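Local coordinates for protein ESSB (Geobacillus thermodenitrificans, PDB 2YNQ) that is an integral membrane component of the type VII secretion system, represented here by its helical extracellular domain, and probably acts in protein export, at residues D[22-27]-D[51-56]; D[45-50]-D[80-85]. One frame throughout, in Å; residues are numbered along the deposited sequence.

Interaction 1: residues D[22-27]-D[51-56]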
loop_
_atom_site.group_PDB
_atom_site.type_symbol
_atom_site.label_atom_id
_atom_site.label_comp_id
_atom_site.label_asym_id
_atom_site.label_seq_id
_atom_site.Cartn_x
_atom_site.Cartn_y
_atom_site.Cartn_z
ATOM N N ASN D 22 4.648 -20.360 1.639
ATOM C CA ASN D 22 4.019 -19.028 1.592
ATOM C C ASN D 22 4.320 -18.172 2.814
ATOM O O ASN D 22 3.527 -17.330 3.200
ATOM C CB ASN D 22 2.508 -19.158 1.447
ATOM C CG ASN D 22 2.107 -20.174 0.409
ATOM O OD1 ASN D 22 2.510 -20.076 -0.756
ATOM N ND2 ASN D 22 1.280 -21.153 0.814
ATOM N N LYS D 23 5.461 -18.392 3.439
ATOM C CA LYS D 23 5.810 -17.610 4.621
ATOM C C LYS D 23 6.583 -16.371 4.206
ATOM O O LYS D 23 7.778 -16.234 4.484
ATOM C CB LYS D 23 6.592 -18.461 5.626
ATOM C CG LYS D 23 5.684 -19.415 6.382
ATOM C CD LYS D 23 6.426 -20.220 7.410
ATOM C CE LYS D 23 5.469 -21.139 8.139
ATOM N NZ LYS D 23 6.161 -21.732 9.305
ATOM N N TYR D 24 5.875 -15.473 3.533
ATOM C CA TYR D 24 6.475 -14.291 2.924
ATOM C C TYR D 24 7.290 -13.440 3.914
ATOM O O TYR D 24 8.450 -13.139 3.646
ATOM C CB TYR D 24 5.399 -13.457 2.200
ATOM C CG TYR D 24 4.552 -14.263 1.227
ATOM C CD1 TYR D 24 5.136 -14.921 0.158
ATOM C CD2 TYR D 24 3.169 -14.358 1.373
ATOM C CE1 TYR D 24 4.374 -15.661 -0.735
ATOM C CE2 TYR D 24 2.393 -15.102 0.479
ATOM C CZ TYR D 24 3.017 -15.746 -0.575
ATOM O OH TYR D 24 2.296 -16.497 -1.480
ATOM N N SER D 25 6.693 -13.092 5.052
ATOM C CA SER D 25 7.356 -12.249 6.044
ATOM C C SER D 25 8.680 -12.868 6.442
ATOM O O SER D 25 9.702 -12.187 6.528
ATOM C CB SER D 25 6.491 -12.049 7.299
ATOM O OG SER D 25 5.169 -11.639 6.969
ATOM N N ASP D 26 8.665 -14.175 6.646
ATOM C CA ASP D 26 9.826 -14.884 7.157
ATOM C C ASP D 26 10.911 -15.015 6.095
ATOM O O ASP D 26 12.101 -15.026 6.425
ATOM C CB ASP D 26 9.400 -16.246 7.702
ATOM C CG ASP D 26 10.232 -16.692 8.887
ATOM O OD1 ASP D 26 11.335 -16.113 9.122
ATOM O OD2 ASP D 26 9.793 -17.641 9.587
ATOM N N VAL D 27 10.502 -15.108 4.826
ATOM C CA VAL D 27 11.435 -15.078 3.709
ATOM C C VAL D 27 12.178 -13.758 3.718
ATOM O O VAL D 27 13.399 -13.732 3.578
ATOM C CB VAL D 27 10.709 -15.218 2.351
ATOM C CG1 VAL D 27 11.634 -14.852 1.197
ATOM C CG2 VAL D 27 10.149 -16.621 2.178
ATOM N N TYR D 51 7.887 -9.786 -1.405
ATOM C CA TYR D 51 7.591 -8.369 -1.251
ATOM C C TYR D 51 6.325 -7.985 -1.978
ATOM O O TYR D 51 5.450 -7.309 -1.413
ATOM C CB TYR D 51 8.752 -7.491 -1.714
ATOM C CG TYR D 51 9.869 -7.369 -0.710
ATOM C CD1 TYR D 51 9.653 -6.793 0.547
ATOM C CD2 TYR D 51 11.139 -7.824 -1.016
ATOM C CE1 TYR D 51 10.704 -6.655 1.475
ATOM C CE2 TYR D 51 12.188 -7.702 -0.115
ATOM C CZ TYR D 51 11.969 -7.121 1.125
ATOM O OH TYR D 51 13.031 -7.018 1.992
ATOM N N VAL D 52 6.200 -8.429 -3.221
ATOM C CA VAL D 52 5.069 -8.005 -4.017
ATOM C C VAL D 52 3.761 -8.529 -3.423
ATOM O O VAL D 52 2.741 -7.851 -3.491
ATOM C CB VAL D 52 5.248 -8.349 -5.539
ATOM C CG1 VAL D 52 4.263 -9.405 -6.005
ATOM C CG2 VAL D 52 5.002 -7.116 -6.365
ATOM N N MET D 53 3.800 -9.715 -2.809
ATOM C CA MET D 53 2.591 -10.304 -2.250
ATOM C C MET D 53 2.135 -9.555 -1.009
ATOM O O MET D 53 0.944 -9.610 -0.631
ATOM C CB MET D 53 2.798 -11.786 -1.900
ATOM C CG MET D 53 2.956 -12.718 -3.099
ATOM S SD MET D 53 1.431 -12.892 -4.053
ATOM C CE MET D 53 0.342 -13.511 -2.770
ATOM N N THR D 54 3.074 -8.865 -0.370
ATOM C CA THR D 54 2.792 -8.194 0.890
ATOM C C THR D 54 2.811 -6.667 0.741
ATOM O O THR D 54 2.795 -5.942 1.734
ATOM C CB THR D 54 3.808 -8.623 1.974
ATOM O OG1 THR D 54 5.141 -8.336 1.528
ATOM C CG2 THR D 54 3.705 -10.098 2.242
ATOM N N GLU D 55 2.876 -6.171 -0.488
ATOM C CA GLU D 55 2.793 -4.725 -0.725
ATOM C C GLU D 55 1.336 -4.266 -0.550
ATOM O O GLU D 55 0.427 -4.840 -1.138
ATOM C CB GLU D 55 3.324 -4.383 -2.124
ATOM C CG GLU D 55 3.356 -2.909 -2.460
ATOM C CD GLU D 55 4.429 -2.129 -1.710
ATOM O OE1 GLU D 55 5.276 -2.732 -1.019
ATOM O OE2 GLU D 55 4.422 -0.886 -1.804
ATOM N N SER D 56 1.115 -3.257 0.278
ATOM C CA SER D 56 -0.237 -2.696 0.479
ATOM C C SER D 56 -0.715 -1.933 -0.725
ATOM O O SER D 56 -0.595 -0.731 -0.758
ATOM C CB SER D 56 -0.238 -1.707 1.632
ATOM O OG SER D 56 0.121 -2.362 2.822
#
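Tyr24 carries CG anti to its carbonyl carbon (chi1 -52°) and Met53 does the same (chi1 -69°), its chain then bending twice more, which lays the methionine over the phenol. The result is a Met-aromatic contact between the first turn of helix 24-31 and the last part of helix 41-53. Met53 CB sits almost on the ring normal, 4.0 Å from the centroid of the Tyr24 ring, as a CH-pi contact. Further along, Met53 CG lies 3.9 Å from Tyr24 CZ and Met53 CE 3.8 Å from Tyr24 OH. The sulfur is less centred: SD is 5.4 Å from the Tyr24 centroid and 34° off the normal, an oblique approach. The opposite face of the ring meets Asn22 O, 3.5 Å above the plane toward the rim; Asn22 closes the preceding helix in a Schellman motif just before the N-cap Lys23. An alanine at Tyr24 is likely to open a gap beneath Met53 and free its thioether to turn. Around the contact, Ser25 OG forms hydrogen bonds with Asp135 and Arg113 of the second subunit, while Lys139 of that subunit packs on Tyr24. Thr54 OG1 hydrogen-bonds Ser50 O, one turn back in helix 41-53; the methyl on the other branch serves the contact, with Thr54 CG2 3.8 Å from Tyr24 CB.

Interaction 2: residues D[45-50]-D[80-85]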
loop_
_atom_site.group_PDB
_atom_site.type_symbol
_atom_site.label_atom_id
_atom_site.label_comp_id
_atom_site.label_asym_id
_atom_site.label_seq_id
_atom_site.Cartn_x
_atom_site.Cartn_y
_atom_site.Cartn_z
ATOM N N TYR D 45 13.501 -14.346 -7.199
ATOM C CA TYR D 45 12.091 -14.661 -7.436
ATOM C C TYR D 45 11.327 -14.805 -6.135
ATOM O O TYR D 45 10.235 -14.243 -5.984
ATOM C CB TYR D 45 11.948 -15.957 -8.253
ATOM C CG TYR D 45 10.530 -16.487 -8.314
ATOM C CD1 TYR D 45 9.554 -15.815 -9.042
ATOM C CD2 TYR D 45 10.157 -17.653 -7.627
ATOM C CE1 TYR D 45 8.238 -16.287 -9.086
ATOM C CE2 TYR D 45 8.845 -18.139 -7.664
ATOM C CZ TYR D 45 7.883 -17.454 -8.400
ATOM O OH TYR D 45 6.561 -17.898 -8.468
ATOM N N GLU D 46 11.904 -15.568 -5.203
ATOM C CA GLU D 46 11.302 -15.803 -3.900
ATOM C C GLU D 46 11.108 -14.494 -3.141
ATOM O O GLU D 46 10.017 -14.245 -2.600
ATOM C CB GLU D 46 12.142 -16.778 -3.050
ATOM C CG GLU D 46 12.174 -18.224 -3.569
ATOM C CD GLU D 46 13.156 -19.139 -2.790
ATOM O OE1 GLU D 46 13.646 -18.770 -1.697
ATOM O OE2 GLU D 46 13.448 -20.253 -3.275
ATOM N N LEU D 47 12.162 -13.678 -3.088
ATOM C CA LEU D 47 12.147 -12.420 -2.342
ATOM C C LEU D 47 11.165 -11.422 -2.963
ATOM O O LEU D 47 10.300 -10.868 -2.285
ATOM C CB LEU D 47 13.555 -11.819 -2.281
ATOM C CG LEU D 47 13.761 -10.641 -1.318
ATOM C CD1 LEU D 47 13.185 -10.944 0.090
ATOM C CD2 LEU D 47 15.249 -10.228 -1.233
ATOM N N ALA D 48 11.267 -11.264 -4.277
ATOM C CA ALA D 48 10.455 -10.316 -4.993
ATOM C C ALA D 48 9.007 -10.723 -4.891
ATOM O O ALA D 48 8.145 -9.869 -4.660
ATOM C CB ALA D 48 10.904 -10.192 -6.437
ATOM N N SER D 49 8.729 -12.019 -5.008
ATOM C CA SER D 49 7.341 -12.465 -4.867
ATOM C C SER D 49 6.893 -12.138 -3.486
ATOM O O SER D 49 5.783 -11.650 -3.301
ATOM C CB SER D 49 7.128 -13.965 -5.125
ATOM O OG SER D 49 7.597 -14.322 -6.405
ATOM N N SER D 50 7.766 -12.367 -2.512
ATOM C CA SER D 50 7.369 -12.169 -1.130
ATOM C C SER D 50 7.062 -10.692 -0.877
ATOM O O SER D 50 6.055 -10.383 -0.234
ATOM C CB SER D 50 8.413 -12.700 -0.161
ATOM O OG SER D 50 8.536 -14.105 -0.299
ATOM N N TYR D 80 13.211 -4.087 -8.858
ATOM C CA TYR D 80 12.286 -2.995 -8.585
ATOM C C TYR D 80 11.450 -3.291 -7.337
ATOM O O TYR D 80 11.422 -2.491 -6.404
ATOM C CB TYR D 80 11.358 -2.760 -9.765
ATOM C CG TYR D 80 10.287 -1.751 -9.448
ATOM C CD1 TYR D 80 10.505 -0.399 -9.670
ATOM C CD2 TYR D 80 9.051 -2.142 -8.912
ATOM C CE1 TYR D 80 9.520 0.550 -9.369
ATOM C CE2 TYR D 80 8.061 -1.201 -8.615
ATOM C CZ TYR D 80 8.311 0.147 -8.844
ATOM O OH TYR D 80 7.366 1.117 -8.565
ATOM N N TRP D 81 10.780 -4.443 -7.319
ATOM C CA TRP D 81 9.879 -4.754 -6.215
ATOM C C TRP D 81 10.603 -5.005 -4.905
ATOM O O TRP D 81 10.082 -4.682 -3.829
ATOM C CB TRP D 81 8.930 -5.904 -6.582
ATOM C CG TRP D 81 7.877 -5.404 -7.541
ATOM C CD1 TRP D 81 7.774 -5.681 -8.877
ATOM C CD2 TRP D 81 6.818 -4.470 -7.237
ATOM N NE1 TRP D 81 6.706 -4.990 -9.417
ATOM C CE2 TRP D 81 6.095 -4.257 -8.427
ATOM C CE3 TRP D 81 6.408 -3.811 -6.067
ATOM C CZ2 TRP D 81 4.985 -3.399 -8.489
ATOM C CZ3 TRP D 81 5.304 -2.960 -6.126
ATOM C CH2 TRP D 81 4.606 -2.764 -7.331
ATOM N N ILE D 82 11.810 -5.556 -4.989
ATOM C CA ILE D 82 12.594 -5.780 -3.801
ATOM C C ILE D 82 12.985 -4.426 -3.186
ATOM O O ILE D 82 12.895 -4.239 -1.956
ATOM C CB ILE D 82 13.845 -6.650 -4.087
ATOM C CG1 ILE D 82 13.435 -8.091 -4.437
ATOM C CG2 ILE D 82 14.810 -6.600 -2.891
ATOM C CD1 ILE D 82 14.560 -8.977 -5.074
ATOM N N TYR D 83 13.393 -3.476 -4.022
ATOM C CA TYR D 83 13.729 -2.142 -3.483
ATOM C C TYR D 83 12.522 -1.388 -2.979
ATOM O O TYR D 83 12.610 -0.658 -1.974
ATOM C CB TYR D 83 14.433 -1.254 -4.498
ATOM C CG TYR D 83 15.730 -1.788 -5.027
ATOM C CD1 TYR D 83 16.684 -2.369 -4.187
ATOM C CD2 TYR D 83 16.023 -1.666 -6.385
ATOM C CE1 TYR D 83 17.893 -2.854 -4.712
ATOM C CE2 TYR D 83 17.211 -2.126 -6.910
ATOM C CZ TYR D 83 18.141 -2.725 -6.071
ATOM O OH TYR D 83 19.322 -3.159 -6.639
ATOM N N ILE D 84 11.406 -1.506 -3.692
ATOM C CA ILE D 84 10.167 -0.952 -3.168
ATOM C C ILE D 84 9.939 -1.569 -1.797
ATOM O O ILE D 84 9.693 -0.850 -0.835
ATOM C CB ILE D 84 8.939 -1.235 -4.050
ATOM C CG1 ILE D 84 8.972 -0.395 -5.337
ATOM C CG2 ILE D 84 7.674 -0.980 -3.253
ATOM C CD1 ILE D 84 8.740 1.157 -5.157
ATOM N N GLY D 85 10.055 -2.897 -1.693
ATOM C CA GLY D 85 9.817 -3.581 -0.410
ATOM C C GLY D 85 10.757 -3.126 0.704
ATOM O O GLY D 85 10.372 -3.084 1.864
#
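Helices 45-50 and 80-85 cross at 53° between their N-to-C directions, with axes 8.3 Å apart at closest approach and the CA atoms of Ala48 and Ile82 only 5.2 Å from each other. The small side chain of Ala48 suits so close a crossing, and Ile82 fills the interface from the other helix. Ile82 turns CG1 anti to its carbonyl carbon (chi1 -68°), which brings this branch against Ala48: Ile82 CG1 lies 3.8 Å from Ala48 CA and equally near Ala48 CB. Beyond it, Ile82 CD1 reaches Ala48 N and Leu47 CB on helix 45-50. The second branch has its own partner, with Ile82 CG2 4.0 Å from Leu47 CD2. The Leu47 and Ile82 side chains cross at about a right angle, and these apolar contacts are buried. Trp81 starts toward helix 45-50, where its CB approaches Ala48 O loosely, but its indole leads away. There Tyr80 CE2 sits 3.6 Å above the indole plane, over its centre, and Trp81 NE1 bonds Ser66 O. Within helix 45-50 two serines turn back on their own backbone: Ser49 OG donates to Tyr45 O over 2.7 Å, and Ser50 OG donates to Glu46 O over the same length. Each carbonyl also accepts the amide N-H of the same serine from the opposite face of its plane, so two bonds grip each carbonyl oxygen, and each serine hydroxyl has its acceptor within the helix. Helix 102-118 packs on Tyr80 through Tyr107 and on Trp81 through Leu104. The arrangement is a helix-helix crossing at Ala48, where a small residue lets the axes come close, in the core of the all-helical extracellular domain of EssB, a member of the YukC family.

How the interactions relate
Helix 41-53 serves both contacts, and the four segments alternate along the chain; the two centres lie 8 Å apart. The last part of helix 41-53 meets helix 24-31 in interaction 1, and its middle meets helix 75-85 in interaction 2. The contacts also touch: Val52 CG2 packs 3.3 Å from Trp81 CD2, Tyr51 CD1 lies 3.4 Å from Gly85 CA, and Ser50 OG is 3.5 Å from Tyr24 CD1. Only interaction 1 reaches the second subunit; interaction 2 lies deeper in the chain. A bound sodium ion lies about 8 Å from the side chain of Tyr24, and one about 7 Å from that of Trp81; the site of Arg62, Val65 and Asn67 uses no residue of either contact.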